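Local structure of actin depolymerization factor 2 (Plasmodium berghei, 2XFA) at residues K26-Y31 with H49-T54; K30-K35 with I42-L47; N58-I63 with A77-P82; R91-F96 with K126-T131. The protein probably binds actin and promotes the turnover of actin filaments in the malaria parasite, as members of the ADF/cofilin family do. All coordinates share one frame; numbering follows the deposited sequence.

How the contacts relate
Along the chain, contacts 1 and 2 overlap at Lys30 and Tyr31, contact 3 follows, and contact 4 comes last. Contacts 2, 3 and 4 all reach the one mixed sheet: contact 2 is the hairpin of strands 31-37 and 41-48, contact 3 sets helix 56-65 on strand 73-81, and contact 4 pairs strands 89-97 and 126-130. Contact 1 joins the loops beside the hairpin, its centre about 10 Å from that of contact 3 and about 18 Å from that of contact 4. Backbone pairing of Ala77 and Met79 with strand 89-97 connects contacts 3 and 4. Together they span the compact sheet-and-helix body of an ADF/cofilin domain.

Contact 1. Residues K26-Y31 with H49-T54; sequences KHLNKY and HDMELT
Lys30, just ahead of strand 31-37, makes the largest single contribution to the meeting of loops 26-31 and 49-54. Its CB, pointing toward the other loop, lies 4.2 Å from Asp50 O, and its CG comes within 4.4 Å of Leu53 CB. A bend at chi2 (67°) then turns the chain along the backbone of Leu53. CD passes the carbonyl oxygen, CE makes the closest approach at 3.3 Å from Leu53 O, and NZ has already moved on to 3.9 Å from Leu53 O, so the aliphatic part rather than the ammonium does the touching. Leu28 and Met51 lie side by side in a single contact, Leu28 CD2 to Met51 SD at 4.2 Å. Asn29 runs alongside His49, its amide plane turned 55° from the imidazole ring, which has Leu28 O at its edge. The polar end of Asn29 is held from outside, ND2 bonding to Glu19 OE1 on helix 14-24. Met51 and Glu52 are the central residues of a type I beta turn from Asp50 to Leu53; the loop leading into strand 31-37 thus packs on the turn that follows strand 41-48, at one end of the beta hairpin.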
# COMPACT_ATOMS: atom_id res chain seq x y z
N LYS A 26 13.00 10.98 2.71
CA LYS A 26 14.18 10.51 3.42
C LYS A 26 14.51 9.04 3.14
O LYS A 26 15.49 8.51 3.66
CB LYS A 26 14.03 10.73 4.93
CG LYS A 26 13.88 12.19 5.34
CD LYS A 26 14.93 12.61 6.38
CE LYS A 26 16.33 12.59 5.79
NZ LYS A 26 17.37 12.99 6.78
N HIS A 27 13.69 8.39 2.32
CA HIS A 27 13.95 7.02 1.89
C HIS A 27 14.31 6.08 3.03
O HIS A 27 15.06 5.13 2.84
CB HIS A 27 15.07 7.00 0.84
CG HIS A 27 14.69 7.65 -0.45
ND1 HIS A 27 14.98 8.96 -0.74
CD2 HIS A 27 14.03 7.16 -1.53
CE1 HIS A 27 14.52 9.26 -1.95
NE2 HIS A 27 13.94 8.18 -2.45
N LEU A 28 13.75 6.33 4.21
CA LEU A 28 14.06 5.52 5.39
C LEU A 28 13.10 4.35 5.54
O LEU A 28 13.31 3.47 6.37
CB LEU A 28 14.09 6.39 6.65
CG LEU A 28 15.19 7.47 6.70
CD1 LEU A 28 15.07 8.35 7.95
CD2 LEU A 28 16.58 6.84 6.62
N ASN A 29 12.04 4.35 4.74
CA ASN A 29 11.07 3.25 4.74
C ASN A 29 10.98 2.70 3.33
O ASN A 29 10.99 3.46 2.37
CB ASN A 29 9.68 3.75 5.16
CG ASN A 29 9.64 4.24 6.59
OD1 ASN A 29 10.27 3.66 7.49
ND2 ASN A 29 8.87 5.30 6.83
N LYS A 30 10.87 1.38 3.20
CA LYS A 30 10.66 0.78 1.90
C LYS A 30 9.17 0.61 1.58
O LYS A 30 8.76 0.70 0.43
CB LYS A 30 11.38 -0.55 1.79
CG LYS A 30 11.88 -0.86 0.39
CD LYS A 30 12.97 0.11 0.00
CE LYS A 30 13.35 -0.03 -1.46
NZ LYS A 30 14.34 1.00 -1.87
N TYR A 31 8.37 0.29 2.60
CA TYR A 31 6.93 0.24 2.44
C TYR A 31 6.26 0.51 3.75
O TYR A 31 6.85 0.39 4.80
CB TYR A 31 6.42 -1.07 1.81
CG TYR A 31 6.55 -2.32 2.65
CD1 TYR A 31 5.59 -2.65 3.60
CD2 TYR A 31 7.61 -3.18 2.48
CE1 TYR A 31 5.71 -3.79 4.36
CE2 TYR A 31 7.73 -4.33 3.24
CZ TYR A 31 6.78 -4.62 4.17
OH TYR A 31 6.90 -5.76 4.93
N HIS A 49 11.80 -0.89 7.43
CA HIS A 49 12.95 0.01 7.51
C HIS A 49 14.15 -0.46 6.69
O HIS A 49 15.12 0.28 6.53
CB HIS A 49 13.41 0.17 8.96
CG HIS A 49 12.40 0.80 9.86
ND1 HIS A 49 12.08 2.14 9.80
CD2 HIS A 49 11.65 0.27 10.86
CE1 HIS A 49 11.17 2.41 10.72
NE2 HIS A 49 10.89 1.30 11.38
N ASP A 50 14.10 -1.70 6.19
CA ASP A 50 15.24 -2.27 5.48
C ASP A 50 15.46 -1.59 4.13
O ASP A 50 15.02 -2.09 3.09
CB ASP A 50 15.05 -3.77 5.29
CG ASP A 50 16.31 -4.46 4.80
OD1 ASP A 50 17.22 -3.77 4.28
OD2 ASP A 50 16.39 -5.70 4.94
N MET A 51 16.15 -0.46 4.15
CA MET A 51 16.45 0.29 2.94
C MET A 51 17.45 -0.47 2.06
O MET A 51 17.84 0.00 0.99
CB MET A 51 16.94 1.71 3.27
CG MET A 51 17.80 1.80 4.54
SD MET A 51 18.35 3.48 4.93
CE MET A 51 19.32 3.21 6.41
N GLU A 52 17.85 -1.65 2.52
CA GLU A 52 18.71 -2.53 1.73
C GLU A 52 17.92 -3.69 1.11
O GLU A 52 18.46 -4.76 0.85
CB GLU A 52 19.87 -3.06 2.57
CG GLU A 52 21.06 -2.11 2.65
CD GLU A 52 22.38 -2.81 2.36
OE1 GLU A 52 22.42 -4.05 2.43
OE2 GLU A 52 23.38 -2.11 2.06
N LEU A 53 16.63 -3.45 0.88
CA LEU A 53 15.78 -4.39 0.17
C LEU A 53 15.68 -3.89 -1.27
O LEU A 53 15.26 -2.76 -1.51
CB LEU A 53 14.41 -4.46 0.82
CG LEU A 53 13.67 -5.80 0.78
CD1 LEU A 53 12.21 -5.61 1.15
CD2 LEU A 53 13.79 -6.43 -0.60
N THR A 54 16.07 -4.73 -2.22
CA THR A 54 16.34 -4.25 -3.57
C THR A 54 15.44 -4.89 -4.62
O THR A 54 15.09 -4.26 -5.61
CB THR A 54 17.79 -4.55 -3.95
OG1 THR A 54 17.88 -5.88 -4.48
CG2 THR A 54 18.68 -4.46 -2.72

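Contact 2. Residues K30-K35 with I42-L47; sequences KYIIYK and IVVDVL
Five backbone hydrogen bonds join the antiparallel strands 31-35 and 42-47, interrupted by a classic beta bulge. Asp45 and Val46 both face Ile33, whose carbonyl oxygen is gripped twice: Asp45 N lies 2.7 Å from Ile33 O in the carbonyl plane, whereas Val46 N, at 3.2 Å from Ile33 O, approaches from above that plane. Ile33 N returns a nearly straight bond (169°) to Val46 O. Beyond the bulge the register has shifted by one, and Lys35 and Val43 exchange two bonds that run nearly along the C=O axes.

Apolar contacts divide between the two faces of the hairpin. Leu47 CD2 rests 3.6 Å from Ile32 CG1, the two side chains pointing the same way, while Ile32 CG2 also sits 3.5 Å above the plane of the Tyr34 ring, toward its rim. On the other face Ile33 and Val46 meet CB to CB at 4.1 Å, and the Tyr31 ring crosses Val46 obliquely.

Of the charged groups, Lys35 lays its CD 3.7 Å from Asp45 CB, crossing it at about a right angle, but the charges stay beyond salt-bridge range; Asp45 OD2 pairs instead with Arg73. Helix 14-24 covers the Ile32 and Tyr34 side, Tyr31 reaches helix 56-65, and strand 73-81 continues the sheet beside 31-37.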
# COMPACT_ATOMS: atom_id res chain seq x y z
N LYS A 30 10.87 1.38 3.20
CA LYS A 30 10.66 0.78 1.90
C LYS A 30 9.17 0.61 1.58
O LYS A 30 8.76 0.70 0.43
CB LYS A 30 11.38 -0.55 1.79
CG LYS A 30 11.88 -0.86 0.39
CD LYS A 30 12.97 0.11 0.00
CE LYS A 30 13.35 -0.03 -1.46
NZ LYS A 30 14.34 1.00 -1.87
N TYR A 31 8.37 0.29 2.60
CA TYR A 31 6.93 0.24 2.44
C TYR A 31 6.26 0.51 3.75
O TYR A 31 6.85 0.39 4.80
CB TYR A 31 6.42 -1.07 1.81
CG TYR A 31 6.55 -2.32 2.65
CD1 TYR A 31 5.59 -2.65 3.60
CD2 TYR A 31 7.61 -3.18 2.48
CE1 TYR A 31 5.71 -3.79 4.36
CE2 TYR A 31 7.73 -4.33 3.24
CZ TYR A 31 6.78 -4.62 4.17
OH TYR A 31 6.90 -5.76 4.93
N ILE A 32 5.01 0.94 3.67
CA ILE A 32 4.24 1.22 4.87
C ILE A 32 2.93 0.53 4.61
O ILE A 32 2.45 0.57 3.48
CB ILE A 32 3.95 2.70 5.03
CG1 ILE A 32 5.24 3.51 5.04
CG2 ILE A 32 3.16 2.93 6.31
CD1 ILE A 32 5.04 4.98 4.65
N ILE A 33 2.39 -0.13 5.63
CA ILE A 33 1.05 -0.66 5.56
C ILE A 33 0.22 0.10 6.60
O ILE A 33 0.66 0.29 7.71
CB ILE A 33 1.03 -2.19 5.82
CG1 ILE A 33 1.78 -2.91 4.70
CG2 ILE A 33 -0.38 -2.72 5.86
CD1 ILE A 33 2.00 -4.34 4.93
N TYR A 34 -0.96 0.58 6.20
CA TYR A 34 -1.83 1.36 7.07
C TYR A 34 -3.09 0.58 7.31
O TYR A 34 -3.49 -0.22 6.46
CB TYR A 34 -2.28 2.65 6.36
CG TYR A 34 -1.20 3.60 6.01
CD1 TYR A 34 -0.74 4.52 6.94
CD2 TYR A 34 -0.63 3.60 4.75
CE1 TYR A 34 0.25 5.41 6.62
CE2 TYR A 34 0.37 4.48 4.42
CZ TYR A 34 0.80 5.39 5.37
OH TYR A 34 1.79 6.28 5.06
N LYS A 35 -3.78 0.85 8.42
CA LYS A 35 -5.04 0.20 8.65
C LYS A 35 -6.00 1.15 9.34
O LYS A 35 -5.60 2.19 9.85
CB LYS A 35 -4.83 -1.03 9.54
CG LYS A 35 -4.44 -0.64 10.94
CD LYS A 35 -3.94 -1.84 11.75
CE LYS A 35 -4.43 -1.73 13.20
NZ LYS A 35 -3.33 -1.90 14.20
N ILE A 42 -7.18 6.18 10.62
CA ILE A 42 -6.23 5.44 9.79
C ILE A 42 -4.88 5.53 10.47
O ILE A 42 -4.45 6.62 10.83
CB ILE A 42 -6.18 5.94 8.35
CG1 ILE A 42 -7.57 5.80 7.71
CG2 ILE A 42 -5.08 5.20 7.55
CD1 ILE A 42 -7.63 6.13 6.26
N VAL A 43 -4.25 4.38 10.69
CA VAL A 43 -2.98 4.34 11.43
C VAL A 43 -1.91 3.46 10.73
O VAL A 43 -2.24 2.64 9.87
CB VAL A 43 -3.21 3.86 12.88
CG1 VAL A 43 -3.55 2.39 12.90
CG2 VAL A 43 -2.00 4.12 13.73
N VAL A 44 -0.65 3.64 11.08
CA VAL A 44 0.44 2.81 10.58
C VAL A 44 0.39 1.42 11.21
O VAL A 44 0.38 1.27 12.43
CB VAL A 44 1.80 3.43 10.95
CG1 VAL A 44 2.93 2.48 10.58
CG2 VAL A 44 1.97 4.76 10.26
N ASP A 45 0.34 0.39 10.37
CA ASP A 45 0.31 -0.98 10.86
C ASP A 45 1.71 -1.59 10.84
O ASP A 45 2.13 -2.23 11.80
CB ASP A 45 -0.65 -1.79 9.99
CG ASP A 45 -0.63 -3.28 10.35
OD1 ASP A 45 -0.32 -3.61 11.52
OD2 ASP A 45 -0.94 -4.10 9.45
N VAL A 46 2.43 -1.38 9.75
CA VAL A 46 3.76 -1.97 9.57
C VAL A 46 4.65 -1.00 8.82
O VAL A 46 4.19 -0.28 7.90
CB VAL A 46 3.69 -3.27 8.70
CG1 VAL A 46 5.09 -3.82 8.43
CG2 VAL A 46 2.81 -4.31 9.34
N LEU A 47 5.92 -0.98 9.20
CA LEU A 47 6.95 -0.21 8.50
C LEU A 47 8.12 -1.11 8.17
O LEU A 47 8.68 -1.75 9.07
CB LEU A 47 7.47 0.91 9.40
CG LEU A 47 6.59 2.15 9.56
CD1 LEU A 47 7.09 3.01 10.71
CD2 LEU A 47 6.61 2.95 8.29

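Contact 3. Residues N58-I63 with A77-P82; sequences NIIMRI and ADMPIP
Met79 and Ile59 cross at about a right angle, and this crossing is the heart of the contact between helix 58-63 and strand 77-81. Ile59 points toward the strand; CG1 is anti to the backbone N (chi1 -180°), and together with chi2 (-90°) this presents both of its methyl groups to Met79. Its CD1 touches Met79 SD at 3.5 Å, and Ile59 CG2 comes to the same sulfur at 3.8 Å, so both branches of Ile59 meet the sulfur from the same side. The CB of Met79 points neither at the helix nor away from it; the bend at chi2 brings the sulfur and methyl round to it and lays CE 3.7 Å from Ile59 CD1.

Ile60, next in the helix, and Ile63, one turn on from Ile59, add to the contact. Ile60 also crosses Met79 at about a right angle, touching its methyl group through CG1. Ile63 extends CD1 to 4.0 Å from Ala77 CB, a methyl that Ile59 CD1 reaches as well, at 4.1 Å; the small alanine is therefore met by the tips of two isoleucines. At the other end Ile59 CG2 lies 4.3 Å from Pro80 CD.

All six residues are buried and the contact is wholly apolar. Tyr31 from strand 31-37 packs against Ile59, Ile63 and Ala77, and Ile60 reaches Leu141 of helix 137-146. The segment axes run close to antiparallel (154°) and approach to 9.8 Å, a spacing bridged by side chains: a helix lying on one face of a central mixed sheet, as in the layered alpha/beta fold of ADF/cofilin proteins.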
# COMPACT_ATOMS: atom_id res chain seq x y z
N ASN A 58 11.06 -9.55 -4.24
CA ASN A 58 11.24 -9.67 -2.80
C ASN A 58 10.40 -8.67 -2.04
O ASN A 58 9.91 -8.97 -0.95
CB ASN A 58 12.71 -9.56 -2.40
CG ASN A 58 13.09 -10.58 -1.34
OD1 ASN A 58 12.94 -10.34 -0.14
ND2 ASN A 58 13.56 -11.74 -1.78
N ILE A 59 10.21 -7.47 -2.57
CA ILE A 59 9.43 -6.53 -1.79
C ILE A 59 7.95 -6.93 -1.77
O ILE A 59 7.30 -6.87 -0.73
CB ILE A 59 9.71 -5.06 -2.20
CG1 ILE A 59 8.89 -4.10 -1.36
CG2 ILE A 59 9.39 -4.83 -3.66
CD1 ILE A 59 7.58 -3.81 -1.95
N ILE A 60 7.44 -7.36 -2.92
CA ILE A 60 6.08 -7.87 -3.07
C ILE A 60 5.86 -9.09 -2.15
O ILE A 60 4.82 -9.19 -1.49
CB ILE A 60 5.83 -8.29 -4.54
CG1 ILE A 60 5.80 -7.06 -5.46
CG2 ILE A 60 4.54 -9.09 -4.67
CD1 ILE A 60 5.98 -7.41 -6.94
N MET A 61 6.86 -9.96 -2.05
CA MET A 61 6.77 -11.11 -1.14
C MET A 61 6.65 -10.66 0.31
O MET A 61 5.81 -11.16 1.07
CB MET A 61 7.97 -12.03 -1.33
CG MET A 61 7.99 -13.23 -0.42
SD MET A 61 9.60 -14.04 -0.50
CE MET A 61 10.67 -12.69 0.00
N ARG A 62 7.49 -9.70 0.70
CA ARG A 62 7.46 -9.18 2.07
C ARG A 62 6.12 -8.51 2.40
O ARG A 62 5.59 -8.67 3.49
CB ARG A 62 8.59 -8.18 2.27
CG ARG A 62 9.97 -8.78 2.06
CD ARG A 62 10.56 -9.28 3.34
NE ARG A 62 11.24 -8.22 4.07
CZ ARG A 62 12.57 -8.08 4.12
NH1 ARG A 62 13.36 -8.93 3.48
NH2 ARG A 62 13.09 -7.08 4.81
N ILE A 63 5.59 -7.74 1.46
CA ILE A 63 4.30 -7.11 1.68
C ILE A 63 3.23 -8.16 1.85
O ILE A 63 2.41 -8.07 2.75
CB ILE A 63 3.88 -6.20 0.52
CG1 ILE A 63 4.85 -5.03 0.40
CG2 ILE A 63 2.49 -5.68 0.74
CD1 ILE A 63 4.56 -4.15 -0.82
N ALA A 77 4.29 1.60 -1.23
CA ALA A 77 5.54 0.93 -1.50
C ALA A 77 6.40 1.71 -2.48
O ALA A 77 5.91 2.15 -3.52
CB ALA A 77 5.28 -0.43 -2.07
N ASP A 78 7.68 1.85 -2.17
CA ASP A 78 8.66 2.43 -3.10
C ASP A 78 9.24 1.31 -3.96
O ASP A 78 10.17 0.62 -3.54
CB ASP A 78 9.76 3.11 -2.30
CG ASP A 78 10.39 4.27 -3.04
OD1 ASP A 78 9.95 4.60 -4.17
OD2 ASP A 78 11.35 4.86 -2.48
N MET A 79 8.67 1.11 -5.14
CA MET A 79 9.03 -0.02 -5.99
C MET A 79 10.23 0.28 -6.88
O MET A 79 10.23 1.27 -7.60
CB MET A 79 7.84 -0.40 -6.87
CG MET A 79 6.61 -0.80 -6.08
SD MET A 79 7.01 -2.20 -5.02
CE MET A 79 5.38 -2.93 -4.83
N PRO A 80 11.25 -0.59 -6.85
CA PRO A 80 12.44 -0.43 -7.69
C PRO A 80 12.15 -0.87 -9.11
O PRO A 80 12.15 -2.07 -9.38
CB PRO A 80 13.47 -1.38 -7.05
CG PRO A 80 12.82 -1.92 -5.78
CD PRO A 80 11.35 -1.77 -5.98
N ILE A 81 11.92 0.07 -10.01
CA ILE A 81 11.48 -0.29 -11.35
C ILE A 81 12.35 0.26 -12.48
O ILE A 81 12.46 1.48 -12.68
CB ILE A 81 10.00 0.07 -11.56
CG1 ILE A 81 9.13 -0.88 -10.74
CG2 ILE A 81 9.64 -0.04 -13.03
CD1 ILE A 81 7.67 -0.57 -10.86
N PRO A 82 12.96 -0.65 -13.25
CA PRO A 82 13.85 -0.25 -14.34
C PRO A 82 13.07 0.38 -15.49
O PRO A 82 12.01 -0.11 -15.87
CB PRO A 82 14.48 -1.57 -14.77
CG PRO A 82 13.48 -2.60 -14.40
CD PRO A 82 12.84 -2.11 -13.14

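Contact 4. Residues R91-F96 with K126-T131; sequences RIYFIF and KSLEIT
Strands 91-96 and 126-130 run parallel, 24° apart in direction, with backbone bonds that alternate between them: Phe94 N lies 2.9 Å from Lys126 O, Leu128 N returns to Phe94 O, Phe96 N reaches Leu128 O at 2.8 Å, and Ile130 N closes on Phe96 O. The bonds from Phe94, Phe96 and Ile130 N are nearly straight (170-171°), that of Leu128 N is more bent, and the first link, Lys126 N to Ile92 O, is weak.

On one face, the Tyr93 ring lies beside Lys126, its CE1 3.8 Å from Lys126 CB, and its CD1 comes within 3.9 Å of Leu128 CD1, the leucine crossing it obliquely. The lysine chain is extended beyond CG and carries NZ away to the C-terminal carboxylate of Thr148. Farther along, Ile95 CG2 meets Ile130 CD1 at 4.1 Å, side by side. Helix 137-146 covers this face through Leu141, Ile144 and Ile145.

The two strands belong to a beta-alpha-beta crossover in which helix 104-118 connects them, and 126-130 is an outermost strand of the sheet within the chain. That helix packs on the opposite face, where Phe94 and Phe96 both hold CG anti to the backbone N. Phe94 CD2 lies 3.6 Å from Ser127 OG, a hydroxyl hydrogen-bonded with Lys114 NZ of the connecting helix. The Phe96 ring runs alongside the extended Glu129, its CD2 3.9 Å from Glu129 CG, with ring and carboxylate planes 70° apart.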
# COMPACT_ATOMS: atom_id res chain seq x y z
N ARG A 91 9.60 4.08 -7.93
CA ARG A 91 8.24 4.62 -8.17
C ARG A 91 7.36 4.34 -6.96
O ARG A 91 7.40 3.25 -6.39
CB ARG A 91 7.59 3.97 -9.39
CG ARG A 91 8.29 4.22 -10.74
CD ARG A 91 9.07 5.51 -10.71
NE ARG A 91 9.25 6.10 -12.03
CZ ARG A 91 9.95 7.21 -12.26
NH1 ARG A 91 10.55 7.84 -11.26
NH2 ARG A 91 10.07 7.68 -13.50
N ILE A 92 6.54 5.31 -6.57
CA ILE A 92 5.69 5.11 -5.41
C ILE A 92 4.34 4.56 -5.83
O ILE A 92 3.62 5.19 -6.59
CB ILE A 92 5.49 6.40 -4.63
CG1 ILE A 92 6.82 6.89 -4.06
CG2 ILE A 92 4.51 6.16 -3.48
CD1 ILE A 92 6.76 8.33 -3.57
N TYR A 93 4.03 3.36 -5.37
CA TYR A 93 2.73 2.75 -5.67
C TYR A 93 1.86 2.85 -4.43
O TYR A 93 2.34 2.68 -3.32
CB TYR A 93 2.90 1.28 -6.06
CG TYR A 93 3.33 1.12 -7.49
CD1 TYR A 93 2.43 0.75 -8.48
CD2 TYR A 93 4.64 1.41 -7.86
CE1 TYR A 93 2.83 0.63 -9.81
CE2 TYR A 93 5.05 1.30 -9.19
CZ TYR A 93 4.14 0.90 -10.15
OH TYR A 93 4.57 0.79 -11.46
N PHE A 94 0.57 3.07 -4.62
CA PHE A 94 -0.38 3.02 -3.53
C PHE A 94 -1.29 1.83 -3.83
O PHE A 94 -1.81 1.72 -4.93
CB PHE A 94 -1.21 4.30 -3.47
CG PHE A 94 -2.24 4.30 -2.39
CD1 PHE A 94 -1.96 4.86 -1.15
CD2 PHE A 94 -3.48 3.71 -2.60
CE1 PHE A 94 -2.92 4.86 -0.14
CE2 PHE A 94 -4.44 3.70 -1.58
CZ PHE A 94 -4.16 4.28 -0.35
N ILE A 95 -1.47 0.93 -2.87
CA ILE A 95 -2.22 -0.28 -3.15
C ILE A 95 -3.32 -0.41 -2.13
O ILE A 95 -3.08 -0.32 -0.93
CB ILE A 95 -1.32 -1.52 -3.05
CG1 ILE A 95 -0.16 -1.39 -4.04
CG2 ILE A 95 -2.13 -2.82 -3.27
CD1 ILE A 95 1.05 -2.25 -3.65
N PHE A 96 -4.54 -0.58 -2.62
CA PHE A 96 -5.66 -0.84 -1.75
C PHE A 96 -5.95 -2.34 -1.84
O PHE A 96 -6.48 -2.85 -2.84
CB PHE A 96 -6.87 -0.00 -2.16
CG PHE A 96 -8.14 -0.32 -1.41
CD1 PHE A 96 -8.10 -0.87 -0.12
CD2 PHE A 96 -9.37 -0.06 -1.98
CE1 PHE A 96 -9.27 -1.15 0.56
CE2 PHE A 96 -10.55 -0.34 -1.31
CZ PHE A 96 -10.52 -0.88 -0.04
N LYS A 126 1.37 5.35 -9.11
CA LYS A 126 0.14 4.68 -9.51
C LYS A 126 -0.63 4.17 -8.31
O LYS A 126 -0.06 3.68 -7.35
CB LYS A 126 0.43 3.53 -10.47
CG LYS A 126 -0.80 3.04 -11.19
CD LYS A 126 -0.41 2.26 -12.41
CE LYS A 126 -1.59 2.04 -13.33
NZ LYS A 126 -1.24 1.12 -14.45
N SER A 127 -1.95 4.32 -8.38
CA SER A 127 -2.82 3.82 -7.34
C SER A 127 -3.52 2.57 -7.87
O SER A 127 -4.00 2.56 -9.01
CB SER A 127 -3.84 4.89 -6.97
OG SER A 127 -4.69 4.40 -5.96
N LEU A 128 -3.56 1.51 -7.06
CA LEU A 128 -4.06 0.20 -7.49
C LEU A 128 -5.08 -0.35 -6.51
O LEU A 128 -4.98 -0.13 -5.33
CB LEU A 128 -2.91 -0.82 -7.52
CG LEU A 128 -1.67 -0.49 -8.34
CD1 LEU A 128 -0.63 -1.59 -8.23
CD2 LEU A 128 -2.09 -0.31 -9.77
N GLU A 129 -6.05 -1.08 -7.02
CA GLU A 129 -6.94 -1.83 -6.16
C GLU A 129 -6.80 -3.30 -6.54
O GLU A 129 -6.91 -3.66 -7.73
CB GLU A 129 -8.38 -1.36 -6.32
CG GLU A 129 -9.38 -2.06 -5.38
CD GLU A 129 -10.82 -1.62 -5.62
OE1 GLU A 129 -11.08 -0.39 -5.60
OE2 GLU A 129 -11.69 -2.49 -5.82
N ILE A 130 -6.53 -4.12 -5.53
CA ILE A 130 -6.40 -5.57 -5.66
C ILE A 130 -7.39 -6.28 -4.73
O ILE A 130 -7.41 -6.08 -3.53
CB ILE A 130 -4.98 -6.04 -5.32
CG1 ILE A 130 -3.97 -5.36 -6.24
CG2 ILE A 130 -4.88 -7.56 -5.46
CD1 ILE A 130 -2.54 -5.84 -6.03
N THR A 131 -8.20 -7.15 -5.32
CA THR A 131 -9.28 -7.79 -4.59
C THR A 131 -9.25 -9.32 -4.79
O THR A 131 -10.21 -10.02 -4.48
CB THR A 131 -10.61 -7.23 -5.11
OG1 THR A 131 -11.70 -7.76 -4.35
CG2 THR A 131 -10.78 -7.56 -6.60